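Local coordinates for putative transcriptional regulator (Clostridium difficile, PDB 3QI7), which is of unknown function but has a periplasmic-binding-protein-like fold and is probably a lipoprotein that recognises a small ligand, perhaps a sugar, at residues K145-R150 and V251-N256; K157-Y162 and E178-T183; F211-I216 and D237-T242; Y223-N228 and S296-G301. All blocks are in the same frame, centred on the assembly; numbering follows the deposited sequence.

Four contacts show how one lobe of a periplasmic-binding-protein-like fold is knitted together. From the N terminus, helix 140-153 comes first; contact 1 joins it to the loop 251-256 and closes a loop about a hundred residues long. Nested inside it, contacts 2 and 3 close short loops of their own, one after the other: contact 2 packs strand 159-164 against helix 171-186, and contact 3 sets helix 203-223 against helix 234-247. Contact 4 opens at 223-228, inside the loop of contact 3, and closes at 296-301, so it crosses contacts 3 and 1 and ties the loop entering strand 228-231, an edge strand of the three-stranded parallel sheet, to the segment leading into strand 300-301.

Contact 1: residues K145-R150 and V251-N256; sequences KVLAER and VAEQSN
Leu147 packs on the stem of Glu253 and on Ala252, which makes the van der Waals part of this contact; the leucine and glutamate side chains run alongside each other head to tail. The methyl CD1 of Leu147 lies along the aliphatic stem of Glu253, 3.7 Å from its CG, and comes within 3.4 Å of Glu253 OE1. CG of Leu147 is anti to its backbone N (chi1 172°), which swings the isopropyl end toward the loop. The same CD1 also meets the methyl of Ala252, with Leu147 CD1 and Ala252 CB 4.1 Å apart.

The polar part is indirect. Arg150 NH1 and Glu253 OE2 stand 4.1 Å apart, opposite charges too distant for a salt bridge, and the guanidinium and carboxylate planes are nearly perpendicular, at 83°. One water closes the gap. It accepts from Arg150 NH1 at 3.0 Å, in the plane of the guanidinium, and donates to Glu253 OE2 at 2.6 Å. Each charge has a stronger direct partner elsewhere: Arg150 NH1 binds Leu366 O, and Glu253 OE1 is paired with Arg143, which would probably help stabilise the buried carboxylate as an anion.

Helix 140-153 thus has the loop following helix 234-247 along one flank, while Leu147 also touches Ile180 of helix 171-186 and Arg150 touches Ile365 and Gln368 of strand 361-370.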
loop_
_atom_site.group_PDB
_atom_site.type_symbol
_atom_site.label_atom_id
_atom_site.label_comp_id
_atom_site.label_asym_id
_atom_site.label_seq_id
_atom_site.Cartn_x
_atom_site.Cartn_y
_atom_site.Cartn_z
ATOM N N LYS A 145 12.678 4.568 7.794
ATOM C CA LYS A 145 13.959 3.946 8.017
ATOM C C LYS A 145 14.418 3.267 6.734
ATOM O O LYS A 145 15.548 3.460 6.293
ATOM C CB LYS A 145 13.852 2.940 9.156
ATOM C CG LYS A 145 15.143 2.155 9.501
ATOM C CD LYS A 145 14.925 1.200 10.736
ATOM C CE LYS A 145 16.190 0.417 11.086
ATOM N NZ LYS A 145 16.453 -0.608 10.066
ATOM N N VAL A 146 13.518 2.509 6.107
ATOM C CA VAL A 146 13.877 1.680 4.954
ATOM C C VAL A 146 14.123 2.549 3.721
ATOM O O VAL A 146 15.039 2.298 2.937
ATOM C CB VAL A 146 12.801 0.582 4.683
ATOM C CG1 VAL A 146 13.057 -0.144 3.338
ATOM C CG2 VAL A 146 12.701 -0.442 5.894
ATOM N N LEU A 147 13.341 3.598 3.576
ATOM C CA LEU A 147 13.538 4.558 2.458
ATOM C C LEU A 147 14.913 5.269 2.573
ATOM O O LEU A 147 15.616 5.474 1.578
ATOM C CB LEU A 147 12.399 5.555 2.431
ATOM C CG LEU A 147 12.498 6.750 1.477
ATOM C CD1 LEU A 147 12.653 6.310 0.011
ATOM C CD2 LEU A 147 11.244 7.643 1.688
ATOM N N ALA A 148 15.294 5.659 3.782
ATOM C CA ALA A 148 16.630 6.254 4.024
ATOM C C ALA A 148 17.735 5.257 3.661
ATOM O O ALA A 148 18.704 5.598 2.954
ATOM C CB ALA A 148 16.745 6.690 5.508
ATOM N N GLU A 149 17.598 4.018 4.115
ATOM C CA GLU A 149 18.611 2.980 3.829
ATOM C C GLU A 149 18.710 2.688 2.331
ATOM O O GLU A 149 19.815 2.680 1.768
ATOM C CB GLU A 149 18.323 1.708 4.615
ATOM C CG GLU A 149 18.443 1.914 6.120
ATOM C CD GLU A 149 18.060 0.673 6.899
ATOM O OE1 GLU A 149 17.723 -0.323 6.256
ATOM O OE2 GLU A 149 18.094 0.706 8.158
ATOM N N ARG A 150 17.562 2.525 1.675
ATOM C CA ARG A 150 17.552 2.177 0.248
ATOM C C ARG A 150 18.106 3.308 -0.598
ATOM O O ARG A 150 18.787 3.051 -1.610
ATOM C CB ARG A 150 16.145 1.725 -0.223
ATOM C CG ARG A 150 15.791 0.319 0.270
ATOM C CD ARG A 150 14.356 -0.189 -0.096
ATOM N NE ARG A 150 14.108 -1.460 0.592
ATOM C CZ ARG A 150 12.985 -2.164 0.560
ATOM N NH1 ARG A 150 11.945 -1.794 -0.190
ATOM N NH2 ARG A 150 12.910 -3.267 1.281
ATOM N N VAL A 251 15.600 8.666 -7.461
ATOM C CA VAL A 251 14.276 8.639 -6.826
ATOM C C VAL A 251 14.022 7.213 -6.335
ATOM O O VAL A 251 13.435 6.359 -7.026
ATOM C CB VAL A 251 13.154 9.139 -7.763
ATOM C CG1 VAL A 251 11.840 9.263 -6.992
ATOM C CG2 VAL A 251 13.587 10.472 -8.423
ATOM N N ALA A 252 14.453 6.965 -5.103
ATOM C CA ALA A 252 14.410 5.600 -4.552
ATOM C C ALA A 252 12.958 5.104 -4.475
ATOM O O ALA A 252 12.682 3.931 -4.758
ATOM C CB ALA A 252 15.072 5.570 -3.185
ATOM N N GLU A 253 12.044 6.005 -4.093
ATOM C CA GLU A 253 10.605 5.717 -3.994
ATOM C C GLU A 253 9.677 6.922 -4.243
ATOM O O GLU A 253 9.945 8.045 -3.819
ATOM C CB GLU A 253 10.269 5.147 -2.577
ATOM C CG GLU A 253 11.025 3.895 -2.198
ATOM C CD GLU A 253 10.609 3.337 -0.843
ATOM O OE1 GLU A 253 10.038 4.101 -0.061
ATOM O OE2 GLU A 253 10.876 2.147 -0.553
ATOM N N GLN A 254 8.524 6.662 -4.859
ATOM C CA GLN A 254 7.397 7.600 -4.839
ATOM C C GLN A 254 6.889 7.737 -3.387
ATOM O O GLN A 254 7.156 6.875 -2.539
ATOM C CB GLN A 254 6.249 7.061 -5.670
ATOM C CG GLN A 254 6.553 6.873 -7.190
ATOM C CD GLN A 254 5.820 5.692 -7.782
ATOM O OE1 GLN A 254 6.225 4.540 -7.593
ATOM N NE2 GLN A 254 4.711 5.963 -8.472
ATOM N N SER A 255 6.111 8.785 -3.146
ATOM C CA SER A 255 5.352 8.959 -1.912
ATOM C C SER A 255 4.799 7.620 -1.418
ATOM O O SER A 255 4.988 7.233 -0.254
ATOM C CB SER A 255 4.245 10.004 -2.134
ATOM O OG SER A 255 3.382 9.705 -3.219
ATOM N N ASN A 256 4.126 6.919 -2.318
ATOM C CA ASN A 256 3.749 5.527 -2.127
ATOM C C ASN A 256 4.104 4.755 -3.393
ATOM O O ASN A 256 3.555 5.051 -4.433
ATOM C CB ASN A 256 2.264 5.409 -1.853
ATOM C CG ASN A 256 1.913 5.876 -0.465
ATOM O OD1 ASN A 256 2.226 5.209 0.519
ATOM N ND2 ASN A 256 1.348 7.067 -0.377
HETATM O O HOH W 1 11.779 0.385 -2.217
#

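Contact 2: residues K157-Y162 and E178-T183; sequences KAFIHY and EMIKET
Phe159, on strand 159-164, offers one face of its ring to Ile180 on the helix. The methyl CG2 of Ile180 sits over that face in a CH-pi contact, 3.8 Å from the ring centroid and only 14° off the ring normal; its closest ring atom is Phe159 CE1, at 3.7 Å. The phenyl group reaches the helix because its CG is anti to the backbone N (chi1 -173°), and the two side chains lie roughly perpendicular. Two residues further on, where the alternation of the strand brings a side chain back to the same side, His161 meets the other branch of Ile180. Here the approach is different: CD1 of the isoleucine lies at the edge of the imidazole, near its plane, 4.0 Å from His161 CD2. Ile180 CD1 also reaches Phe159 CZ, at 4.1 Å, and one isoleucine therefore bridges two residues of the strand. Phe191 of the next strand also touches both Ile180 and His161. Strand 159-164, helix 171-186 and strand 191-196 form a beta-alpha-beta unit; here an apolar residue of the crossover helix packs on alternate side chains of the strand, as is common in such units.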
loop_
_atom_site.group_PDB
_atom_site.type_symbol
_atom_site.label_atom_id
_atom_site.label_comp_id
_atom_site.label_asym_id
_atom_site.label_seq_id
_atom_site.Cartn_x
_atom_site.Cartn_y
_atom_site.Cartn_z
ATOM N N LYS A 157 24.111 10.965 -1.917
ATOM C CA LYS A 157 25.011 11.782 -1.111
ATOM C C LYS A 157 24.253 12.849 -0.323
ATOM O O LYS A 157 24.847 13.544 0.513
ATOM C CB LYS A 157 26.108 12.392 -1.982
ATOM C CG LYS A 157 27.068 11.359 -2.555
ATOM C CD LYS A 157 27.589 10.422 -1.478
ATOM C CE LYS A 157 28.925 9.781 -1.886
ATOM N NZ LYS A 157 29.186 8.509 -1.136
ATOM N N ALA A 158 22.947 12.981 -0.594
ATOM C CA ALA A 158 22.023 13.786 0.233
ATOM C C ALA A 158 20.621 13.202 0.008
ATOM O O ALA A 158 20.386 12.515 -0.993
ATOM C CB ALA A 158 22.073 15.303 -0.154
ATOM N N PHE A 159 19.710 13.454 0.944
ATOM C CA PHE A 159 18.300 13.110 0.820
ATOM C C PHE A 159 17.495 14.403 0.949
ATOM O O PHE A 159 17.547 15.058 2.005
ATOM C CB PHE A 159 17.902 12.147 1.935
ATOM C CG PHE A 159 16.511 11.577 1.824
ATOM C CD1 PHE A 159 15.362 12.369 2.054
ATOM C CD2 PHE A 159 16.334 10.205 1.588
ATOM C CE1 PHE A 159 14.121 11.794 1.994
ATOM C CE2 PHE A 159 15.065 9.656 1.493
ATOM C CZ PHE A 159 13.979 10.444 1.719
ATOM N N ILE A 160 16.778 14.775 -0.112
ATOM C CA ILE A 160 15.928 15.993 -0.100
ATOM C C ILE A 160 14.466 15.555 0.152
ATOM O O ILE A 160 13.952 14.718 -0.578
ATOM C CB ILE A 160 16.051 16.819 -1.418
ATOM C CG1 ILE A 160 17.492 16.846 -1.947
ATOM C CG2 ILE A 160 15.560 18.282 -1.202
ATOM C CD1 ILE A 160 18.603 17.414 -0.998
ATOM N N HIS A 161 13.837 16.072 1.224
ATOM C CA HIS A 161 12.436 15.789 1.580
ATOM C C HIS A 161 11.560 17.016 1.363
ATOM O O HIS A 161 11.870 18.089 1.910
ATOM C CB HIS A 161 12.378 15.411 3.061
ATOM C CG HIS A 161 11.026 14.975 3.536
ATOM N ND1 HIS A 161 10.020 15.873 3.863
ATOM C CD2 HIS A 161 10.532 13.741 3.795
ATOM C CE1 HIS A 161 8.960 15.195 4.275
ATOM N NE2 HIS A 161 9.242 13.901 4.238
ATOM N N TYR A 162 10.517 16.862 0.532
ATOM C CA TYR A 162 9.608 17.957 0.147
ATOM C C TYR A 162 8.189 17.647 0.660
ATOM O O TYR A 162 7.650 16.583 0.396
ATOM C CB TYR A 162 9.557 18.107 -1.389
ATOM C CG TYR A 162 10.786 18.681 -2.029
ATOM C CD1 TYR A 162 11.098 20.006 -1.887
ATOM C CD2 TYR A 162 11.620 17.890 -2.826
ATOM C CE1 TYR A 162 12.233 20.536 -2.471
ATOM C CE2 TYR A 162 12.742 18.406 -3.418
ATOM C CZ TYR A 162 13.051 19.744 -3.243
ATOM O OH TYR A 162 14.176 20.258 -3.844
ATOM N N GLU A 178 10.308 12.137 10.553
ATOM C CA GLU A 178 11.141 12.009 11.747
ATOM C C GLU A 178 12.101 10.797 11.674
ATOM O O GLU A 178 13.287 10.906 12.025
ATOM C CB GLU A 178 10.263 11.957 13.030
ATOM C CG GLU A 178 10.950 11.471 14.335
ATOM C CD GLU A 178 10.048 11.570 15.602
ATOM O OE1 GLU A 178 8.939 10.992 15.612
ATOM O OE2 GLU A 178 10.450 12.227 16.596
HETATM N N MSE A 179 11.589 9.651 11.249
HETATM C CA MSE A 179 12.414 8.481 11.129
HETATM C C MSE A 179 13.358 8.563 9.919
HETATM O O MSE A 179 14.472 8.066 10.009
HETATM C CB MSE A 179 11.579 7.193 11.112
HETATM C CG MSE A 179 12.429 5.950 11.184
HETATM SE SE MSE A 179 13.587 5.894 12.779
HETATM C CE MSE A 179 12.189 5.707 14.122
ATOM N N ILE A 180 12.973 9.220 8.818
ATOM C CA ILE A 180 13.953 9.416 7.737
ATOM C C ILE A 180 15.136 10.227 8.257
ATOM O O ILE A 180 16.290 9.886 7.985
ATOM C CB ILE A 180 13.371 10.121 6.497
ATOM C CG1 ILE A 180 12.365 9.225 5.813
ATOM C CG2 ILE A 180 14.473 10.486 5.472
ATOM C CD1 ILE A 180 11.399 9.986 4.871
ATOM N N LYS A 181 14.844 11.291 9.018
ATOM C CA LYS A 181 15.881 12.208 9.522
ATOM C C LYS A 181 16.843 11.519 10.473
ATOM O O LYS A 181 18.059 11.710 10.387
ATOM C CB LYS A 181 15.240 13.416 10.239
ATOM C CG LYS A 181 16.186 14.534 10.591
ATOM C CD LYS A 181 15.435 15.720 11.245
ATOM C CE LYS A 181 16.373 16.895 11.502
ATOM N NZ LYS A 181 15.671 18.057 12.152
ATOM N N GLU A 182 16.287 10.723 11.371
ATOM C CA GLU A 182 17.058 10.008 12.389
ATOM C C GLU A 182 17.908 8.946 11.712
ATOM O O GLU A 182 19.133 8.824 11.969
ATOM C CB GLU A 182 16.075 9.396 13.389
ATOM C CG GLU A 182 16.623 8.572 14.522
ATOM C CD GLU A 182 15.473 8.035 15.391
ATOM O OE1 GLU A 182 14.571 8.842 15.730
ATOM O OE2 GLU A 182 15.449 6.814 15.697
ATOM N N THR A 183 17.280 8.204 10.812
ATOM C CA THR A 183 18.001 7.173 10.091
ATOM C C THR A 183 19.149 7.775 9.272
ATOM O O THR A 183 20.288 7.272 9.352
ATOM C CB THR A 183 17.088 6.283 9.224
ATOM O OG1 THR A 183 16.078 5.659 10.039
ATOM C CG2 THR A 183 17.931 5.166 8.540
#

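Contact 3: residues F211-I216 and D237-T242; sequences FLNEDI and DEVILT
Over these short segments the helices carrying Leu212 and Val239 run in broadly the same direction, their axes 10.0 Å apart at closest approach with a signed crossing angle of -37°. Val239 points its side chain at the partner helix, and its CG1 methyl settles between two neighbours. On one of them it touches the aliphatic root of the chain, with Leu212 CB 3.8 Å from Val239 CG1; on the other it meets the amide, with Asn213 OD1 3.6 Å from Val239 CG1. CG1 is placed for both because it stands anti to the backbone N of Val239 (chi1 169°). One turn further along the first helix, and at the next residue of the second, the pairing is purely apolar and looser: Ile216 CD1 approaches Ile240 CG1 at 4.1 Å, one side chain set squarely across the other.

The polar link runs through a water. It donates to Asn213 OD1 at 2.8 Å and to the backbone Val239 O, also at 2.8 Å, so both of its hydrogens are spent on joining the helices. No direct hydrogen bond spans the two segments. The chemistry is accordingly that of an apolar seam with a polar margin: branched aliphatic groups fill the interior, while at the partly exposed asparagine two acceptors, which cannot bond each other directly, are joined by a water that gives a hydrogen to each.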
loop_
_atom_site.group_PDB
_atom_site.type_symbol
_atom_site.label_atom_id
_atom_site.label_comp_id
_atom_site.label_asym_id
_atom_site.label_seq_id
_atom_site.Cartn_x
_atom_site.Cartn_y
_atom_site.Cartn_z
ATOM N N PHE A 211 7.959 25.840 -7.681
ATOM C CA PHE A 211 8.810 25.818 -6.508
ATOM C C PHE A 211 9.743 24.588 -6.555
ATOM O O PHE A 211 10.988 24.706 -6.345
ATOM C CB PHE A 211 7.966 25.813 -5.227
ATOM C CG PHE A 211 8.791 25.756 -3.970
ATOM C CD1 PHE A 211 9.207 24.538 -3.458
ATOM C CD2 PHE A 211 9.181 26.931 -3.314
ATOM C CE1 PHE A 211 9.987 24.483 -2.316
ATOM C CE2 PHE A 211 9.959 26.877 -2.168
ATOM C CZ PHE A 211 10.373 25.666 -1.678
ATOM N N LEU A 212 9.147 23.425 -6.797
ATOM C CA LEU A 212 9.916 22.179 -6.831
ATOM C C LEU A 212 10.978 22.199 -7.920
ATOM O O LEU A 212 12.148 21.888 -7.646
ATOM C CB LEU A 212 9.039 20.945 -6.952
ATOM C CG LEU A 212 8.228 20.519 -5.734
ATOM C CD1 LEU A 212 7.170 19.510 -6.203
ATOM C CD2 LEU A 212 9.121 19.930 -4.629
ATOM N N ASN A 213 10.600 22.600 -9.127
ATOM C CA ASN A 213 11.555 22.638 -10.210
ATOM C C ASN A 213 12.765 23.503 -9.896
ATOM O O ASN A 213 13.919 23.090 -10.132
ATOM C CB ASN A 213 10.871 23.010 -11.528
ATOM C CG ASN A 213 10.083 21.832 -12.104
ATOM O OD1 ASN A 213 10.547 20.690 -12.049
ATOM N ND2 ASN A 213 8.896 22.099 -12.638
ATOM N N GLU A 214 12.519 24.687 -9.344
ATOM C CA GLU A 214 13.621 25.586 -9.025
ATOM C C GLU A 214 14.464 25.061 -7.872
ATOM O O GLU A 214 15.686 25.124 -7.941
ATOM C CB GLU A 214 13.120 27.001 -8.747
ATOM C CG GLU A 214 12.473 27.621 -9.957
ATOM C CD GLU A 214 13.413 27.713 -11.154
ATOM O OE1 GLU A 214 14.569 28.168 -10.977
ATOM O OE2 GLU A 214 12.985 27.328 -12.268
ATOM N N ASP A 215 13.833 24.497 -6.844
ATOM C CA ASP A 215 14.589 24.014 -5.679
ATOM C C ASP A 215 15.468 22.783 -6.017
ATOM O O ASP A 215 16.661 22.714 -5.643
ATOM C CB ASP A 215 13.674 23.706 -4.519
ATOM C CG ASP A 215 14.443 23.621 -3.206
ATOM O OD1 ASP A 215 14.795 24.702 -2.675
ATOM O OD2 ASP A 215 14.735 22.489 -2.755
ATOM N N ILE A 216 14.879 21.844 -6.751
ATOM C CA ILE A 216 15.604 20.655 -7.216
ATOM C C ILE A 216 16.838 21.047 -8.006
ATOM O O ILE A 216 17.924 20.566 -7.713
ATOM C CB ILE A 216 14.682 19.695 -8.014
ATOM C CG1 ILE A 216 13.613 19.109 -7.074
ATOM C CG2 ILE A 216 15.500 18.564 -8.676
ATOM C CD1 ILE A 216 12.485 18.426 -7.762
ATOM N N ASP A 237 5.328 13.613 -6.887
ATOM C CA ASP A 237 6.017 12.490 -7.511
ATOM C C ASP A 237 6.175 12.753 -9.013
ATOM O O ASP A 237 7.229 12.486 -9.604
ATOM C CB ASP A 237 5.255 11.168 -7.363
ATOM C CG ASP A 237 5.279 10.618 -5.942
ATOM O OD1 ASP A 237 6.260 10.885 -5.199
ATOM O OD2 ASP A 237 4.298 9.926 -5.612
ATOM N N GLU A 238 5.122 13.264 -9.613
ATOM C CA GLU A 238 5.136 13.556 -11.045
ATOM C C GLU A 238 6.214 14.586 -11.440
ATOM O O GLU A 238 6.999 14.373 -12.391
ATOM C CB GLU A 238 3.739 14.033 -11.498
ATOM C CG GLU A 238 3.599 14.027 -13.055
ATOM C CD GLU A 238 2.209 14.458 -13.576
ATOM O OE1 GLU A 238 1.647 15.475 -13.084
ATOM O OE2 GLU A 238 1.677 13.779 -14.495
ATOM N N VAL A 239 6.229 15.705 -10.717
ATOM C CA VAL A 239 7.219 16.779 -10.926
ATOM C C VAL A 239 8.635 16.230 -10.691
ATOM O O VAL A 239 9.538 16.462 -11.504
ATOM C CB VAL A 239 6.973 17.980 -9.975
ATOM C CG1 VAL A 239 8.148 18.958 -10.022
ATOM C CG2 VAL A 239 5.610 18.655 -10.280
ATOM N N ILE A 240 8.809 15.458 -9.609
ATOM C CA ILE A 240 10.123 14.901 -9.227
ATOM C C ILE A 240 10.689 13.867 -10.214
ATOM O O ILE A 240 11.885 13.893 -10.520
ATOM C CB ILE A 240 10.066 14.285 -7.800
ATOM C CG1 ILE A 240 9.925 15.405 -6.784
ATOM C CG2 ILE A 240 11.322 13.441 -7.460
ATOM C CD1 ILE A 240 9.427 14.962 -5.432
ATOM N N LEU A 241 9.846 12.939 -10.640
ATOM C CA LEU A 241 10.243 11.920 -11.613
ATOM C C LEU A 241 10.533 12.548 -12.987
ATOM O O LEU A 241 11.505 12.195 -13.641
ATOM C CB LEU A 241 9.162 10.862 -11.713
ATOM C CG LEU A 241 9.127 9.841 -10.564
ATOM C CD1 LEU A 241 7.880 8.967 -10.658
ATOM C CD2 LEU A 241 10.414 8.988 -10.511
ATOM N N THR A 242 9.676 13.462 -13.420
ATOM C CA THR A 242 9.900 14.193 -14.662
ATOM C C THR A 242 11.250 14.910 -14.664
ATOM O O THR A 242 12.019 14.775 -15.609
ATOM C CB THR A 242 8.758 15.183 -14.910
ATOM O OG1 THR A 242 7.519 14.459 -14.926
ATOM C CG2 THR A 242 8.938 15.945 -16.251
HETATM O O HOH W 2 9.605 18.479 -13.404
#

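Contact 4: residues Y223-N228 and S296-G301; sequences YGKDIN and SNRLGG
Asp226 OD1 is gripped by two cationic side chains, Arg298 from the other segment and Lys225 from the neighbouring position in the sequence. The main bond is Arg298 NH2 to Asp226 OD1, 2.8 Å long with an angle of 151° at the hydrogen; it uses the anti lone pair of the oxygen. A second, weak bond runs from Arg298 NH1 to the same Asp226 OD1 at 3.2 Å, so the arginine forks onto one oxygen instead of matching both, and the carboxylate and guanidinium planes stand 63° apart. Lys225 NZ reaches Asp226 OD1 at 3.0 Å from the syn side, tilted out of the carboxylate plane. The arginine chain bends at chi2 and chi3, which brings its guanidinium edge to the aspartate. Its NH2 also binds Lys248 O, which helps fix the guanidinium. Asp226 itself centres an inverse gamma turn before strand 228-231. The two cations can lie 3.8 Å apart, Lys225 NZ to Arg298 NH2, probably because both bind the same anionic oxygen, Asp226 OD1. The outcome is a surface salt-bridge network in which one anionic oxygen joins two loops by charge, with little apolar burial.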
loop_
_atom_site.group_PDB
_atom_site.type_symbol
_atom_site.label_atom_id
_atom_site.label_comp_id
_atom_site.label_asym_id
_atom_site.label_seq_id
_atom_site.Cartn_x
_atom_site.Cartn_y
_atom_site.Cartn_z
ATOM N N TYR A 223 24.976 19.589 -4.443
ATOM C CA TYR A 223 25.501 18.245 -4.192
ATOM C C TYR A 223 25.955 17.441 -5.399
ATOM O O TYR A 223 26.618 16.419 -5.239
ATOM C CB TYR A 223 24.446 17.438 -3.472
ATOM C CG TYR A 223 24.090 18.021 -2.130
ATOM C CD1 TYR A 223 24.880 17.776 -1.002
ATOM C CD2 TYR A 223 22.943 18.780 -1.970
ATOM C CE1 TYR A 223 24.527 18.282 0.250
ATOM C CE2 TYR A 223 22.602 19.300 -0.749
ATOM C CZ TYR A 223 23.390 19.060 0.358
ATOM O OH TYR A 223 23.004 19.600 1.561
ATOM N N GLY A 224 25.599 17.867 -6.600
ATOM C CA GLY A 224 25.793 17.003 -7.760
ATOM C C GLY A 224 24.576 16.089 -7.873
ATOM O O GLY A 224 23.660 16.110 -7.022
ATOM N N LYS A 225 24.561 15.284 -8.922
ATOM C CA LYS A 225 23.374 14.537 -9.278
ATOM C C LYS A 225 23.093 13.337 -8.376
ATOM O O LYS A 225 21.977 12.799 -8.418
ATOM C CB LYS A 225 23.451 14.101 -10.748
ATOM C CG LYS A 225 24.509 13.058 -10.999
ATOM C CD LYS A 225 24.651 12.716 -12.481
ATOM C CE LYS A 225 25.670 11.579 -12.663
ATOM N NZ LYS A 225 25.566 10.497 -11.634
ATOM N N ASP A 226 24.073 12.883 -7.579
ATOM C CA ASP A 226 23.852 11.696 -6.744
ATOM C C ASP A 226 23.212 12.060 -5.416
ATOM O O ASP A 226 23.821 11.939 -4.337
ATOM C CB ASP A 226 25.123 10.887 -6.517
ATOM C CG ASP A 226 25.694 10.303 -7.809
ATOM O OD1 ASP A 226 24.946 10.086 -8.774
ATOM O OD2 ASP A 226 26.909 10.054 -7.839
ATOM N N ILE A 227 21.958 12.487 -5.520
ATOM C CA ILE A 227 21.107 12.749 -4.358
ATOM C C ILE A 227 19.798 12.036 -4.585
ATOM O O ILE A 227 19.407 11.808 -5.731
ATOM C CB ILE A 227 20.867 14.274 -4.157
ATOM C CG1 ILE A 227 20.077 14.897 -5.337
ATOM C CG2 ILE A 227 22.232 14.974 -3.973
ATOM C CD1 ILE A 227 19.932 16.455 -5.325
ATOM N N ASN A 228 19.127 11.675 -3.494
ATOM C CA ASN A 228 17.760 11.160 -3.562
ATOM C C ASN A 228 16.750 12.259 -3.321
ATOM O O ASN A 228 16.867 13.023 -2.349
ATOM C CB ASN A 228 17.510 10.046 -2.544
ATOM C CG ASN A 228 16.155 9.376 -2.740
ATOM O OD1 ASN A 228 15.961 8.709 -3.738
ATOM N ND2 ASN A 228 15.198 9.615 -1.829
ATOM N N SER A 296 19.053 3.673 -15.611
ATOM C CA SER A 296 19.196 2.383 -14.921
ATOM C C SER A 296 19.838 2.554 -13.535
ATOM O O SER A 296 20.763 3.346 -13.332
ATOM C CB SER A 296 19.969 1.370 -15.780
ATOM O OG SER A 296 19.127 0.899 -16.845
ATOM N N ASN A 297 19.285 1.816 -12.586
ATOM C CA ASN A 297 19.679 1.847 -11.202
ATOM C C ASN A 297 19.504 3.219 -10.511
ATOM O O ASN A 297 20.109 3.443 -9.479
ATOM C CB ASN A 297 21.089 1.286 -11.048
ATOM C CG ASN A 297 21.220 -0.153 -11.612
ATOM O OD1 ASN A 297 21.846 -0.368 -12.650
ATOM N ND2 ASN A 297 20.623 -1.120 -10.934
ATOM N N ARG A 298 18.637 4.093 -11.054
ATOM C CA ARG A 298 18.321 5.399 -10.444
ATOM C C ARG A 298 16.926 5.525 -9.827
ATOM O O ARG A 298 16.667 6.456 -9.064
ATOM C CB ARG A 298 18.493 6.498 -11.497
ATOM C CG ARG A 298 19.855 6.502 -12.197
ATOM C CD ARG A 298 20.998 6.650 -11.207
ATOM N NE ARG A 298 21.233 8.041 -10.823
ATOM C CZ ARG A 298 22.236 8.446 -10.052
ATOM N NH1 ARG A 298 23.076 7.561 -9.511
ATOM N NH2 ARG A 298 22.380 9.740 -9.790
ATOM N N LEU A 299 16.059 4.550 -10.084
ATOM C CA LEU A 299 14.613 4.658 -9.800
ATOM C C LEU A 299 14.166 3.356 -9.182
ATOM O O LEU A 299 14.500 2.258 -9.698
ATOM C CB LEU A 299 13.815 4.889 -11.101
ATOM C CG LEU A 299 14.186 6.066 -11.980
ATOM C CD1 LEU A 299 13.479 6.016 -13.339
ATOM C CD2 LEU A 299 13.904 7.418 -11.252
ATOM N N GLY A 300 13.461 3.455 -8.060
ATOM C CA GLY A 300 12.992 2.268 -7.357
ATOM C C GLY A 300 11.524 2.263 -6.954
ATOM O O GLY A 300 10.758 3.208 -7.208
ATOM N N GLY A 301 11.144 1.177 -6.285
ATOM C CA GLY A 301 9.768 0.973 -5.859
ATOM C C GLY A 301 9.607 -0.366 -5.145
ATOM O O GLY A 301 10.558 -0.868 -4.523
#